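Local coordinates for Thiol:disulfide interchange protein DsbA (Neisseria meningitidis MC58, PDB 3HZ8) that probably acts as a periplasmic thiol-disulfide oxidoreductase of the DsbA type, exchanging disulfides with proteins through a redox-active cysteine pair, at residues A[92-97]-A[119-124]; A[80-85]-A[133-138]; A[158-163]-A[179-184]. The protein carries 1 engineered substitution. All coordinates share one frame; numbering follows the deposited sequence.

Contact 1: residues A[92-97]-A[119-124]; sequences NSHIFD and QTAFDG
The imidazole of His94 and the phenyl ring of Phe122 meet obliquely, their planes at 85° and their centroids 5.6 Å apart. His94 CG lies at the rim of the phenyl ring, in its plane. The touching is done mostly by one phenyl corner, with Phe122 CE1 3.6 Å from His94 CB and 3.7 Å from His94 ND1. At another point on the imidazole, the carboxamide end of Gln119 comes up to the edge near ND1, the amide plane turned 74° from the ring. The modelled closeness of the Ala121 methyl to the imidazole is doubtful. In Phe122, CG sits between the backbone N and the carbonyl carbon (chi1 67°), and the ring projects from the loop toward helix 88-101. Trp115 of helix 109-118 touches both Phe122 and Ile95, the latter one residue along from His94. The loop then turns into helix 124-132, which Asp123 N-caps by accepting a bond from Lys126 N through OD1. The contact thus joins helix 88-101 to the loop between helices 109-118 and 124-132, all within the helical domain that DsbA proteins carry as an insertion in their thioredoxin fold.

Contact 2: residues A[80-85]-A[133-138]; sequences VDMAAA and SPESQA
Met82 sets CG beside its backbone N and anti to the carbonyl carbon (chi1 -65°), so that the chain leaves helix 71-83 toward the start of helix 134-149, and a bend about the CG–SD bond (chi3 55°) then places the methyl beside Ser133. Glu135 answers from the opposite direction with an extended side chain, its CG anti to the backbone N (chi1 -174°), and lies alongside the thioether. The carboxylate end reaches back along the methionine, OE2 of Glu135 standing 3.3 Å from Met82 CG. Farther out, Met82 CE is 3.5 Å from both Glu135 CB and Glu135 CD. The sulfur rests over the first turn of helix 134-149, with Met82 SD 3.7 Å from Ser136 N and 3.8 Å from Ser136 CB. Met82 was modelled in two conformations, and these distances, including the short approach of Met82 CE to Ser133 OG, hold for one of them.

The polar groups around the thioether have other partners. Ser133 OG bonds to Ala130 O, Glu135 OE2 forms a salt bridge with Arg139, and Ser136 OG is bonded to Arg75. The same arginine, on helix 71-83, also donates to Ser133 O, which ties the two helices together beside the methionine. Across 80-85 and 133-138 there is no hydrogen bond: the thioether probably rests mainly on van der Waals contact, with little directionality, which is compatible with its second conformation.

Contact 3: residues A[158-163]-A[179-184]; sequences VIVGGK and DLLADK
Val160 packs with both methyls against Leu181, the two side chains crossing at a slant. CG1 of Val160 touches Leu181 CB at 3.9 Å and lies equally far, 3.9 Å, from the backbone Ala182 N, so this branch bears on the helix itself. The second branch reaches down the leucine: Val160 CG2 is 4.0 Å from Leu181 CD1. Having CG1 anti to the backbone N (chi1 -178°) spreads the valine so that both methyls meet the helix. The contact is wholly apolar on the side-chain level, and Val160, Leu181 and Ala182 are all buried. The pair thus joins the end of strand 157-160 to helix 171-191, the long C-terminal helix that lies against one face of the central sheet in this thioredoxin-type fold. The Ile159 side chain leaves the strand away from the helix; it touches Phe31 and Ile18.

Beyond Val160 the chain reverses through Gly161 and Gly162, whose positive phi values fit a type I' turn; Lys163 N closes it on Val160 O at 3.2 Å, and the hairpin continues into strand 164-166. That neighbouring strand supplies Tyr164 and Val166 to the surroundings of Leu181, which is also touched by Tyr11 and by Leu5. Ala182 leans on Val26 of the adjoining strand 26-32. Two residues before Leu181, Asp179 is hydrogen-bonded through OD1 to His49 NE2 of helix 37-50.

In the fold
Contact 1 is nested along the chain within the loop closed by contact 2, and the two touch directly: Ile95 CD1 packs 3.5 Å from Val80 CG2, joining the successive helices 88-101 and 71-83. Their centres are about 15 Å apart. Contact 3 follows later in the sequence and lies on the opposite side of the chain's centre from both, its own centre about 29 Å from that of contact 1 and about 26 Å from that of contact 2. The redox-active disulfide Cys36–Cys39 adjoins contact 1's helix: Phe96 touches Cys39, while Asn92 bonds to Tyr34. Helix 37-50, which carries Cys39, also meets helix 171-191, which provides one side of contact 3.

Contact 1: residues A[92-97]-A[119-124]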
ATOM      1  N   ASN A  92       4.976   9.091   3.593  1.00 17.20           N
ATOM      2  CA  ASN A  92       4.772   7.872   4.356  1.00 16.84           C
ATOM      3  C   ASN A  92       5.740   7.743   5.510  1.00 17.00           C
ATOM      4  O   ASN A  92       5.350   7.368   6.617  1.00 16.44           O
ATOM      5  CB  ASN A  92       4.880   6.667   3.442  1.00 16.62           C
ATOM      6  CG  ASN A  92       3.660   6.490   2.582  1.00 16.90           C
ATOM      7  OD1 ASN A  92       2.620   7.123   2.802  1.00 16.04           O
ATOM      8  ND2 ASN A  92       3.760   5.594   1.613  1.00 18.51           N
ATOM      9  N   SER A  93       7.002   8.073   5.231  1.00 17.66           N
ATOM     10  CA  SER A  93       8.034   8.145   6.251  1.00 18.71           C
ATOM     11  C   SER A  93       7.593   9.033   7.415  1.00 18.14           C
ATOM     12  O   SER A  93       7.642   8.598   8.562  1.00 18.10           O
ATOM     13  CB  SER A  93       9.342   8.675   5.664  1.00 19.12           C
ATOM     14  OG  SER A  93      10.349   8.673   6.658  1.00 22.80           O
ATOM     15  N   HIS A  94       7.155  10.253   7.089  1.00 17.96           N
ATOM     16  CA  HIS A  94       6.670  11.228   8.081  1.00 17.94           C
ATOM     17  C   HIS A  94       5.459  10.696   8.864  1.00 17.01           C
ATOM     18  O   HIS A  94       5.387  10.822  10.078  1.00 16.16           O
ATOM     19  CB  HIS A  94       6.338  12.570   7.402  1.00 18.71           C
ATOM     20  CG  HIS A  94       7.489  13.526   7.350  1.00 21.21           C
ATOM     21  ND1 HIS A  94       7.352  14.878   7.593  1.00 23.55           N
ATOM     22  CD2 HIS A  94       8.803  13.317   7.110  1.00 23.27           C
ATOM     23  CE1 HIS A  94       8.535  15.459   7.493  1.00 24.38           C
ATOM     24  NE2 HIS A  94       9.433  14.533   7.199  1.00 24.49           N
ATOM     25  N   ILE A  95       4.523  10.070   8.166  1.00 15.83           N
ATOM     26  CA  ILE A  95       3.291   9.601   8.812  1.00 15.41           C
ATOM     27  C   ILE A  95       3.517   8.396   9.714  1.00 15.38           C
ATOM     28  O   ILE A  95       2.990   8.334  10.822  1.00 15.27           O
ATOM     29  CB  ILE A  95       2.194   9.314   7.771  1.00 15.03           C
ATOM     30  CG1 ILE A  95       1.818  10.608   7.046  1.00 15.73           C
ATOM     31  CG2 ILE A  95       0.943   8.724   8.431  1.00 13.91           C
ATOM     32  CD1 ILE A  95       1.174  10.409   5.707  1.00 14.32           C
ATOM     33  N   PHE A  96       4.287   7.421   9.233  1.00 14.74           N
ATOM     34  CA  PHE A  96       4.632   6.295  10.083  1.00 14.74           C
ATOM     35  C   PHE A  96       5.352   6.753  11.347  1.00 15.33           C
ATOM     36  O   PHE A  96       5.063   6.244  12.415  1.00 15.17           O
ATOM     37  CB  PHE A  96       5.499   5.260   9.359  1.00 13.97           C
ATOM     38  CG  PHE A  96       4.718   4.284   8.520  1.00 12.79           C
ATOM     39  CD1 PHE A  96       3.754   3.450   9.084  1.00 11.41           C
ATOM     40  CD2 PHE A  96       4.968   4.192   7.169  1.00 12.86           C
ATOM     41  CE1 PHE A  96       3.067   2.542   8.288  1.00 10.89           C
ATOM     42  CE2 PHE A  96       4.273   3.293   6.371  1.00 11.37           C
ATOM     43  CZ  PHE A  96       3.324   2.475   6.935  1.00 10.86           C
ATOM     44  N   ASP A  97       6.281   7.705  11.213  1.00 16.41           N
ATOM     45  CA  ASP A  97       6.989   8.225  12.393  1.00 17.83           C
ATOM     46  C   ASP A  97       6.000   8.864  13.375  1.00 17.40           C
ATOM     47  O   ASP A  97       5.961   8.504  14.548  1.00 18.14           O
ATOM     48  CB  ASP A  97       8.103   9.216  12.031  1.00 18.60           C
ATOM     49  CG  ASP A  97       8.912   9.617  13.249  1.00 20.41           C
ATOM     50  OD1 ASP A  97       8.654  10.702  13.808  1.00 25.61           O
ATOM     51  OD2 ASP A  97       9.762   8.820  13.689  1.00 24.08           O
ATOM     52  N   GLN A 119       3.325  20.344   7.765  1.00 12.95           N
ATOM     53  CA  GLN A 119       4.364  19.562   7.069  1.00 14.70           C
ATOM     54  C   GLN A 119       4.889  20.266   5.810  1.00 15.69           C
ATOM     55  O   GLN A 119       4.108  20.761   5.012  1.00 16.47           O
ATOM     56  CB  GLN A 119       3.814  18.179   6.671  1.00 13.59           C
ATOM     57  CG  GLN A 119       3.237  17.368   7.823  1.00 14.42           C
ATOM     58  CD  GLN A 119       4.130  17.340   9.043  1.00 15.91           C
ATOM     59  OE1 GLN A 119       3.702  17.684  10.156  1.00 16.17           O
ATOM     60  NE2 GLN A 119       5.389  16.937   8.843  1.00 15.93           N
ATOM     61  N   THR A 120       6.215  20.299   5.640  1.00 18.71           N
ATOM     62  CA  THR A 120       6.833  20.830   4.404  1.00 19.56           C
ATOM     63  C   THR A 120       7.951  19.947   3.817  1.00 20.37           C
ATOM     64  O   THR A 120       8.417  20.212   2.697  1.00 21.41           O
ATOM     65  CB  THR A 120       7.401  22.254   4.578  1.00 19.55           C
ATOM     66  OG1 THR A 120       8.341  22.257   5.657  1.00 19.47           O
ATOM     67  CG2 THR A 120       6.289  23.274   4.824  1.00 20.19           C
ATOM     68  N   ALA A 121       8.385  18.927   4.567  1.00 20.74           N
ATOM     69  CA  ALA A 121       9.322  17.912   4.024  1.00 20.56           C
ATOM     70  C   ALA A 121       8.674  17.210   2.847  1.00 20.63           C
ATOM     71  O   ALA A 121       9.361  16.758   1.922  1.00 20.95           O
ATOM     72  CB  ALA A 121       9.723  16.916   5.065  1.00 20.54           C
ATOM     73  N   PHE A 122       7.350  17.090   2.934  1.00 19.79           N
ATOM     74  CA  PHE A 122       6.484  16.892   1.795  1.00 19.05           C
ATOM     75  C   PHE A 122       5.458  18.029   1.825  1.00 19.10           C
ATOM     76  O   PHE A 122       5.357  18.740   2.837  1.00 19.58           O
ATOM     77  CB  PHE A 122       5.815  15.506   1.845  1.00 18.21           C
ATOM     78  CG  PHE A 122       4.835  15.328   2.988  1.00 16.51           C
ATOM     79  CD1 PHE A 122       5.273  14.993   4.258  1.00 15.29           C
ATOM     80  CD2 PHE A 122       3.470  15.473   2.773  1.00 15.55           C
ATOM     81  CE1 PHE A 122       4.375  14.816   5.318  1.00 14.87           C
ATOM     82  CE2 PHE A 122       2.556  15.287   3.814  1.00 15.33           C
ATOM     83  CZ  PHE A 122       3.013  14.969   5.093  1.00 14.89           C
ATOM     84  N   ASP A 123       4.711  18.197   0.738  1.00 19.55           N
ATOM     85  CA  ASP A 123       3.751  19.298   0.596  1.00 19.36           C
ATOM     86  C   ASP A 123       2.503  19.057   1.450  1.00 18.60           C
ATOM     87  O   ASP A 123       1.454  18.652   0.936  1.00 18.46           O
ATOM     88  CB  ASP A 123       3.387  19.504  -0.883  1.00 20.50           C
ATOM     89  CG  ASP A 123       2.779  20.881  -1.174  1.00 21.46           C
ATOM     90  OD1 ASP A 123       2.105  21.484  -0.300  1.00 22.10           O
ATOM     91  OD2 ASP A 123       2.957  21.354  -2.319  1.00 24.19           O
ATOM     92  N   GLY A 124       2.630  19.319   2.750  1.00 18.14           N
ATOM     93  CA  GLY A 124       1.507  19.146   3.685  1.00 18.04           C
ATOM     94  C   GLY A 124       0.225  19.886   3.312  1.00 17.72           C
ATOM     95  O   GLY A 124      -0.879  19.352   3.470  1.00 17.13           O
TER

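Contact 2: residues A[80-85]-A[133-138]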
ATOM      1  N   VAL A  80      -2.395  11.274   0.451  1.00 14.85           N
ATOM      2  CA  VAL A  80      -0.957  11.158   0.178  1.00 16.43           C
ATOM      3  C   VAL A  80      -0.764  10.661  -1.246  1.00 17.63           C
ATOM      4  O   VAL A  80       0.074  11.177  -1.987  1.00 18.14           O
ATOM      5  CB  VAL A  80      -0.266  10.195   1.180  1.00 15.84           C
ATOM      6  CG1 VAL A  80       1.149   9.783   0.701  1.00 16.77           C
ATOM      7  CG2 VAL A  80      -0.224  10.816   2.559  1.00 16.29           C
ATOM      8  N   ASP A  81      -1.542   9.655  -1.631  1.00 19.00           N
ATOM      9  CA  ASP A  81      -1.462   9.120  -2.981  1.00 20.53           C
ATOM     10  C   ASP A  81      -1.734  10.211  -4.016  1.00 21.49           C
ATOM     11  O   ASP A  81      -1.014  10.311  -5.016  1.00 22.64           O
ATOM     12  CB  ASP A  81      -2.440   7.957  -3.151  1.00 21.00           C
ATOM     13  CG  ASP A  81      -1.789   6.745  -3.753  1.00 21.62           C
ATOM     14  OD1 ASP A  81      -0.608   6.828  -4.164  1.00 21.71           O
ATOM     15  OD2 ASP A  81      -2.474   5.702  -3.802  1.00 22.84           O
ATOM     16  N   MET A  82      -2.746  11.039  -3.735  1.00 21.82           N
ATOM     17  CA  MET A  82      -3.182  12.128  -4.611  0.50 22.23           C
ATOM     18  C   MET A  82      -2.144  13.252  -4.699  1.00 22.88           C
ATOM     19  O   MET A  82      -1.465  13.433  -5.714  1.00 22.94           O
ATOM     20  CB  MET A  82      -4.515  12.707  -4.102  0.50 22.22           C
ATOM     21  CG  MET A  82      -5.705  11.758  -4.160  0.50 21.84           C
ATOM     22  SD  MET A  82      -7.192  12.282  -3.267  0.50 21.03           S
ATOM     23  CE  MET A  82      -7.450  13.897  -4.009  0.50 20.08           C
ATOM     24  N   ALA A  83      -2.047  14.012  -3.619  1.00 23.97           N
ATOM     25  CA  ALA A  83      -1.268  15.244  -3.586  1.00 25.40           C
ATOM     26  C   ALA A  83       0.235  15.052  -3.458  1.00 26.26           C
ATOM     27  O   ALA A  83       1.015  15.960  -3.774  1.00 26.85           O
ATOM     28  CB  ALA A  83      -1.761  16.102  -2.472  1.00 25.26           C
ATOM     29  N   ALA A  84       0.650  13.891  -2.975  1.00 27.29           N
ATOM     30  CA  ALA A  84       2.061  13.648  -2.751  1.00 27.91           C
ATOM     31  C   ALA A  84       2.606  12.520  -3.619  1.00 28.61           C
ATOM     32  O   ALA A  84       3.601  11.892  -3.254  1.00 28.97           O
ATOM     33  CB  ALA A  84       2.331  13.373  -1.267  1.00 28.02           C
ATOM     34  N   ALA A  85       1.971  12.271  -4.767  1.00 29.07           N
ATOM     35  CA  ALA A  85       2.410  11.188  -5.659  1.00 29.47           C
ATOM     36  C   ALA A  85       3.914  11.242  -5.951  1.00 29.88           C
ATOM     37  O   ALA A  85       4.582  10.203  -5.937  1.00 30.13           O
ATOM     38  CB  ALA A  85       1.597  11.181  -6.960  1.00 29.58           C
ATOM     39  N   SER A 133     -10.855  17.062  -0.345  1.00 19.83           N
ATOM     40  CA  SER A 133     -11.518  16.869  -1.635  1.00 19.92           C
ATOM     41  C   SER A 133     -12.409  15.624  -1.648  1.00 19.66           C
ATOM     42  O   SER A 133     -12.142  14.652  -0.931  1.00 19.41           O
ATOM     43  CB  SER A 133     -10.478  16.775  -2.754  1.00 20.43           C
ATOM     44  OG  SER A 133      -9.809  15.527  -2.707  1.00 21.54           O
ATOM     45  N   PRO A 134     -13.461  15.626  -2.492  1.00 19.22           N
ATOM     46  CA  PRO A 134     -14.300  14.436  -2.571  1.00 19.33           C
ATOM     47  C   PRO A 134     -13.559  13.181  -3.068  1.00 19.06           C
ATOM     48  O   PRO A 134     -13.974  12.094  -2.695  1.00 19.28           O
ATOM     49  CB  PRO A 134     -15.390  14.831  -3.579  1.00 19.23           C
ATOM     50  CG  PRO A 134     -15.377  16.320  -3.587  1.00 19.85           C
ATOM     51  CD  PRO A 134     -13.951  16.701  -3.376  1.00 18.98           C
ATOM     52  N   GLU A 135     -12.513  13.344  -3.895  1.00 19.50           N
ATOM     53  CA  GLU A 135     -11.687  12.214  -4.396  1.00 19.70           C
ATOM     54  C   GLU A 135     -11.211  11.344  -3.223  1.00 20.09           C
ATOM     55  O   GLU A 135     -11.387  10.119  -3.247  1.00 20.29           O
ATOM     56  CB  GLU A 135     -10.511  12.693  -5.295  1.00 19.82           C
ATOM     57  CG  GLU A 135      -9.683  11.550  -5.982  1.00 19.65           C
ATOM     58  CD  GLU A 135      -8.444  12.011  -6.802  1.00 19.29           C
ATOM     59  OE1 GLU A 135      -8.443  13.122  -7.367  1.00 15.05           O
ATOM     60  OE2 GLU A 135      -7.453  11.239  -6.893  1.00 19.48           O
ATOM     61  N   SER A 136     -10.665  11.974  -2.177  1.00 19.89           N
ATOM     62  CA  SER A 136     -10.144  11.221  -1.026  1.00 19.42           C
ATOM     63  C   SER A 136     -11.221  10.438  -0.253  1.00 19.22           C
ATOM     64  O   SER A 136     -10.961   9.336   0.240  1.00 19.05           O
ATOM     65  CB  SER A 136      -9.320  12.119  -0.098  1.00 19.21           C
ATOM     66  OG  SER A 136     -10.133  13.010   0.643  1.00 18.00           O
ATOM     67  N   GLN A 137     -12.435  10.981  -0.166  1.00 19.49           N
ATOM     68  CA  GLN A 137     -13.535  10.280   0.490  1.00 20.18           C
ATOM     69  C   GLN A 137     -13.909   9.014  -0.288  1.00 20.14           C
ATOM     70  O   GLN A 137     -14.250   7.984   0.303  1.00 20.23           O
ATOM     71  CB  GLN A 137     -14.759  11.201   0.647  1.00 20.06           C
ATOM     72  CG  GLN A 137     -15.922  10.588   1.433  1.00 21.48           C
ATOM     73  CD  GLN A 137     -16.992  11.599   1.864  1.00 21.88           C
ATOM     74  OE1 GLN A 137     -16.716  12.787   2.042  1.00 21.38           O
ATOM     75  NE2 GLN A 137     -18.218  11.116   2.052  1.00 24.79           N
ATOM     76  N   ALA A 138     -13.822   9.101  -1.612  1.00 19.80           N
ATOM     77  CA  ALA A 138     -14.143   7.965  -2.468  1.00 19.45           C
ATOM     78  C   ALA A 138     -12.978   6.969  -2.579  1.00 18.73           C
ATOM     79  O   ALA A 138     -13.222   5.772  -2.720  1.00 18.87           O
ATOM     80  CB  ALA A 138     -14.606   8.432  -3.825  1.00 19.78           C
TER

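Contact 3: residues A[158-163]-A[179-184]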
ATOM      1  N   VAL A 158       1.056  -8.248   0.889  1.00  6.78           N
ATOM      2  CA  VAL A 158       1.455  -7.843  -0.456  1.00  7.04           C
ATOM      3  C   VAL A 158       0.974  -8.884  -1.441  1.00  6.95           C
ATOM      4  O   VAL A 158       1.217 -10.072  -1.253  1.00  7.12           O
ATOM      5  CB  VAL A 158       2.997  -7.661  -0.570  1.00  6.93           C
ATOM      6  CG1 VAL A 158       3.418  -7.357  -2.032  1.00  8.13           C
ATOM      7  CG2 VAL A 158       3.469  -6.548   0.375  1.00  8.68           C
ATOM      8  N   ILE A 159       0.277  -8.406  -2.478  1.00  6.94           N
ATOM      9  CA  ILE A 159      -0.276  -9.256  -3.513  0.50  7.40           C
ATOM     10  C   ILE A 159       0.232  -8.813  -4.896  1.00  7.45           C
ATOM     11  O   ILE A 159       0.170  -7.630  -5.241  1.00  8.04           O
ATOM     12  CB  ILE A 159      -1.821  -9.234  -3.434  0.50  7.12           C
ATOM     13  CG1 ILE A 159      -2.278  -9.962  -2.165  0.50  6.53           C
ATOM     14  CG2 ILE A 159      -2.447  -9.848  -4.683  0.50  6.94           C
ATOM     15  CD1 ILE A 159      -3.574  -9.450  -1.580  0.50  7.37           C
ATOM     16  N   VAL A 160       0.735  -9.764  -5.680  1.00  7.48           N
ATOM     17  CA  VAL A 160       1.272  -9.460  -7.005  1.00  7.15           C
ATOM     18  C   VAL A 160       0.335  -9.962  -8.089  1.00  7.80           C
ATOM     19  O   VAL A 160      -0.167 -11.071  -8.011  1.00  7.49           O
ATOM     20  CB  VAL A 160       2.681 -10.079  -7.188  1.00  7.18           C
ATOM     21  CG1 VAL A 160       3.284  -9.724  -8.544  1.00  8.41           C
ATOM     22  CG2 VAL A 160       3.596  -9.610  -6.051  1.00  8.14           C
ATOM     23  N   GLY A 161       0.092  -9.137  -9.099  1.00  7.83           N
ATOM     24  CA  GLY A 161      -0.722  -9.582 -10.231  1.00  8.20           C
ATOM     25  C   GLY A 161      -2.165  -9.873  -9.872  1.00  8.11           C
ATOM     26  O   GLY A 161      -2.828 -10.649 -10.569  1.00  8.78           O
ATOM     27  N   GLY A 162      -2.643  -9.278  -8.775  1.00  7.69           N
ATOM     28  CA  GLY A 162      -4.006  -9.510  -8.296  1.00  7.86           C
ATOM     29  C   GLY A 162      -4.268 -10.858  -7.637  1.00  7.84           C
ATOM     30  O   GLY A 162      -5.330 -11.067  -7.052  1.00  8.18           O
ATOM     31  N   LYS A 163      -3.314 -11.786  -7.710  1.00  7.68           N
ATOM     32  CA  LYS A 163      -3.620 -13.163  -7.290  1.00  8.10           C
ATOM     33  C   LYS A 163      -2.586 -13.886  -6.421  1.00  8.05           C
ATOM     34  O   LYS A 163      -2.913 -14.912  -5.847  1.00  7.98           O
ATOM     35  CB  LYS A 163      -3.919 -14.036  -8.519  1.00  9.19           C
ATOM     36  CG  LYS A 163      -2.726 -14.217  -9.452  1.00 10.01           C
ATOM     37  CD  LYS A 163      -3.047 -15.006 -10.722  1.00  9.48           C
ATOM     38  CE  LYS A 163      -3.540 -16.429 -10.437  1.00 10.47           C
ATOM     39  NZ  LYS A 163      -3.876 -17.196 -11.707  1.00 12.70           N
ATOM     40  N   ASP A 179       9.807 -10.138  -7.253  1.00 11.67           N
ATOM     41  CA  ASP A 179      10.393 -10.170  -8.598  1.00 12.26           C
ATOM     42  C   ASP A 179      10.034 -11.445  -9.358  1.00 12.08           C
ATOM     43  O   ASP A 179       9.718 -11.390 -10.552  1.00 12.67           O
ATOM     44  CB  ASP A 179      11.909 -10.022  -8.510  1.00 12.71           C
ATOM     45  CG  ASP A 179      12.342  -8.637  -8.037  1.00 13.98           C
ATOM     46  OD1 ASP A 179      11.487  -7.717  -7.995  1.00 15.88           O
ATOM     47  OD2 ASP A 179      13.547  -8.481  -7.725  1.00 16.74           O
ATOM     48  N   LEU A 180      10.117 -12.588  -8.679  1.00 11.45           N
ATOM     49  CA  LEU A 180       9.776 -13.874  -9.291  1.00 11.59           C
ATOM     50  C   LEU A 180       8.300 -13.927  -9.647  1.00 11.29           C
ATOM     51  O   LEU A 180       7.939 -14.401 -10.735  1.00 11.38           O
ATOM     52  CB  LEU A 180      10.146 -15.051  -8.369  1.00 11.45           C
ATOM     53  CG  LEU A 180      11.628 -15.298  -8.059  1.00 12.44           C
ATOM     54  CD1 LEU A 180      11.744 -16.382  -7.007  1.00 14.20           C
ATOM     55  CD2 LEU A 180      12.329 -15.706  -9.337  1.00 14.82           C
ATOM     56  N   LEU A 181       7.447 -13.450  -8.737  1.00 10.99           N
ATOM     57  CA  LEU A 181       6.011 -13.408  -9.010  1.00 11.11           C
ATOM     58  C   LEU A 181       5.686 -12.482 -10.165  1.00 11.85           C
ATOM     59  O   LEU A 181       4.833 -12.797 -10.992  1.00 12.41           O
ATOM     60  CB  LEU A 181       5.225 -12.995  -7.770  1.00 10.29           C
ATOM     61  CG  LEU A 181       5.161 -14.038  -6.657  1.00 10.11           C
ATOM     62  CD1 LEU A 181       4.529 -13.447  -5.393  1.00  9.80           C
ATOM     63  CD2 LEU A 181       4.411 -15.279  -7.111  1.00 10.49           C
ATOM     64  N   ALA A 182       6.385 -11.356 -10.243  1.00 12.82           N
ATOM     65  CA  ALA A 182       6.174 -10.405 -11.340  1.00 14.06           C
ATOM     66  C   ALA A 182       6.474 -11.010 -12.711  1.00 15.08           C
ATOM     67  O   ALA A 182       5.743 -10.765 -13.683  1.00 15.95           O
ATOM     68  CB  ALA A 182       6.987  -9.157 -11.114  1.00 14.61           C
ATOM     69  N   ASP A 183       7.550 -11.796 -12.785  1.00 15.89           N
ATOM     70  CA  ASP A 183       7.897 -12.525 -14.007  1.00 16.72           C
ATOM     71  C   ASP A 183       6.835 -13.586 -14.329  1.00 16.28           C
ATOM     72  O   ASP A 183       6.425 -13.733 -15.486  1.00 16.96           O
ATOM     73  CB  ASP A 183       9.295 -13.147 -13.884  1.00 16.96           C
ATOM     74  CG  ASP A 183       9.649 -14.043 -15.061  1.00 18.91           C
ATOM     75  OD1 ASP A 183       9.855 -13.520 -16.172  1.00 22.02           O
ATOM     76  OD2 ASP A 183       9.715 -15.273 -14.868  1.00 21.45           O
ATOM     77  N   LYS A 184       6.371 -14.305 -13.303  1.00 15.82           N
ATOM     78  CA  LYS A 184       5.329 -15.323 -13.481  1.00 15.30           C
ATOM     79  C   LYS A 184       4.067 -14.694 -14.087  1.00 15.93           C
ATOM     80  O   LYS A 184       3.519 -15.215 -15.069  1.00 15.50           O
ATOM     81  CB  LYS A 184       5.019 -16.018 -12.146  1.00 14.95           C
ATOM     82  CG  LYS A 184       4.007 -17.156 -12.219  1.00 15.26           C
ATOM     83  CD  LYS A 184       3.825 -17.786 -10.841  1.00 14.78           C
ATOM     84  CE  LYS A 184       2.784 -18.898 -10.833  1.00 16.70           C
ATOM     85  NZ  LYS A 184       3.218 -20.099 -11.606  1.00 17.04           N
TER